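Local coordinates for protein nuclear hormone receptor FTZ-F1 (Drosophila melanogaster, PDB 2XHS) that probably regulates transcription as an NR5A-family nuclear receptor, its ligand-binding domain recognising a peptide of its partner Fushi tarazu, at residues D46-E49 / L50-V54. Residues are numbered along the deposited sequence; the frame is centred on the assembly and turned at random.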
loop_
_atom_site.group_PDB
_atom_site.type_symbol
_atom_site.label_atom_id
_atom_site.label_comp_id
_atom_site.label_asym_id
_atom_site.label_seq_id
_atom_site.Cartn_x
_atom_site.Cartn_y
_atom_site.Cartn_z
ATOM N N ASP A 46 -10.018 18.623 -12.153
ATOM C CA ASP A 46 -10.717 18.327 -10.935
ATOM C C ASP A 46 -9.719 17.597 -10.140
ATOM O O ASP A 46 -9.272 16.551 -10.517
ATOM C CB ASP A 46 -11.898 17.423 -11.197
ATOM C CG ASP A 46 -12.787 17.274 -9.998
ATOM O OD1 ASP A 46 -13.062 18.261 -9.324
ATOM O OD2 ASP A 46 -13.239 16.173 -9.722
ATOM N N LEU A 47 -9.330 18.195 -9.041
ATOM C CA LEU A 47 -8.317 17.627 -8.211
ATOM C C LEU A 47 -8.740 16.331 -7.610
ATOM O O LEU A 47 -7.932 15.463 -7.437
ATOM C CB LEU A 47 -7.853 18.617 -7.174
ATOM C CG LEU A 47 -7.119 19.773 -7.823
ATOM C CD1 LEU A 47 -6.739 20.759 -6.804
ATOM C CD2 LEU A 47 -5.917 19.276 -8.496
ATOM N N PHE A 48 -10.000 16.201 -7.255
ATOM C CA PHE A 48 -10.447 14.963 -6.697
ATOM C C PHE A 48 -10.339 13.890 -7.712
ATOM O O PHE A 48 -9.922 12.819 -7.424
ATOM C CB PHE A 48 -11.856 15.070 -6.187
ATOM C CG PHE A 48 -12.384 13.793 -5.647
ATOM C CD1 PHE A 48 -12.123 13.413 -4.380
ATOM C CD2 PHE A 48 -13.118 12.968 -6.426
ATOM C CE1 PHE A 48 -12.573 12.281 -3.922
ATOM C CE2 PHE A 48 -13.573 11.828 -5.945
ATOM C CZ PHE A 48 -13.304 11.487 -4.697
ATOM N N GLU A 49 -10.706 14.178 -8.931
ATOM C CA GLU A 49 -10.633 13.165 -9.946
ATOM C C GLU A 49 -9.237 12.699 -10.160
ATOM O O GLU A 49 -9.024 11.556 -10.451
ATOM C CB GLU A 49 -11.107 13.707 -11.268
ATOM C CG GLU A 49 -12.556 13.938 -11.382
ATOM C CD GLU A 49 -13.017 13.773 -12.772
ATOM O OE1 GLU A 49 -12.194 13.857 -13.668
ATOM O OE2 GLU A 49 -14.205 13.575 -12.985
ATOM N N LEU A 50 -8.295 13.613 -10.078
ATOM C CA LEU A 50 -6.896 13.327 -10.288
ATOM C C LEU A 50 -6.366 12.394 -9.250
ATOM O O LEU A 50 -5.660 11.473 -9.538
ATOM C CB LEU A 50 -6.123 14.615 -10.225
ATOM C CG LEU A 50 -5.035 14.900 -11.245
ATOM C CD1 LEU A 50 -4.167 15.973 -10.739
ATOM C CD2 LEU A 50 -4.236 13.705 -11.527
HETATM N N MSE A 51 -6.758 12.616 -8.025
HETATM C CA MSE A 51 -6.287 11.804 -6.961
HETATM C C MSE A 51 -6.704 10.409 -7.239
HETATM O O MSE A 51 -5.982 9.500 -6.995
HETATM C CB MSE A 51 -6.903 12.266 -5.667
HETATM C CG MSE A 51 -6.365 11.581 -4.490
HETATM SE SE MSE A 51 -7.498 11.759 -3.091
HETATM C CE MSE A 51 -8.726 10.454 -3.560
ATOM N N CYS A 52 -7.903 10.254 -7.746
ATOM C CA CYS A 52 -8.453 8.972 -8.103
ATOM C C CYS A 52 -7.696 8.336 -9.213
ATOM O O CYS A 52 -7.611 7.140 -9.287
ATOM C CB CYS A 52 -9.907 9.081 -8.467
ATOM S SG CYS A 52 -10.980 9.199 -7.118
ATOM N N LYS A 53 -7.199 9.145 -10.119
ATOM C CA LYS A 53 -6.425 8.647 -11.213
ATOM C C LYS A 53 -5.162 8.038 -10.731
ATOM O O LYS A 53 -4.709 7.053 -11.237
ATOM C CB LYS A 53 -6.140 9.764 -12.181
ATOM C CG LYS A 53 -6.972 9.669 -13.399
ATOM C CD LYS A 53 -6.620 10.677 -14.407
ATOM C CE LYS A 53 -7.604 11.786 -14.408
ATOM N NZ LYS A 53 -7.537 12.521 -15.670
ATOM N N VAL A 54 -4.561 8.686 -9.762
ATOM C CA VAL A 54 -3.341 8.222 -9.178
ATOM C C VAL A 54 -3.579 6.934 -8.482
ATOM O O VAL A 54 -2.854 6.005 -8.653
ATOM C CB VAL A 54 -2.863 9.207 -8.155
ATOM C CG1 VAL A 54 -1.665 8.708 -7.493
ATOM C CG2 VAL A 54 -2.546 10.466 -8.804
#
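The sulfur of Cys-52 lies against the ring of Phe-48, one helical turn earlier, in a sulfur-aromatic contact. Cys-52 SG is 4.4 Å from the centroid of the Phe-48 ring. It approaches obliquely, 31° off the ring normal. The nearest ring atom is Phe-48 CE2, 3.9 Å from Cys-52 SG. Phe-48 has CG anti to its backbone N (chi1 178°), which leaves CG beside the carbonyl carbon and lets the ring lean along the helix toward Cys-52. Selenomethionine Met-51 approaches from the same side of the ring plane as the sulfur, near CE1. The Met-51 chain bends at chi3 (79°), which puts its terminal methyl CE 4.3 Å from Phe-48 CE1, again obliquely to the ring. Phe-48 also makes a cation-pi contact with Lys-223.

These residues form the first turns of helix 47-67 in the ligand-binding domain, the largely helical fold of nuclear receptors. Asp-46 is the N-cap. Its carboxylate accepts a weak bond from Glu-49 N, though the position of OD2 is less certain. Asp-46 O accepts the first i to i+4 bond, from Leu-50 N at 3.1 Å. Leu-47, Phe-48 and Glu-49 continue the i to i+4 pattern of the alpha-helix, accepting from Met-51, Cys-52 and Lys-53. The last of these bonds runs from Lys-53 N to Glu-49 O, 3.0 Å.

Leu-47 and Leu-50 lie on a different side of the helix from the Phe-48 ring. Their methyls meet loosely, with Leu-47 CD2 4.4 Å from Leu-50 CD1. Leu-50 is buried against Leu-34 and Leu-35 of helix 24-39 and against Phe-117. Lys-53 NZ is 5.2 Å from Glu-49 OE1, so these opposite charges do not touch; the ammonium bonds to Gln-38 OE1 instead.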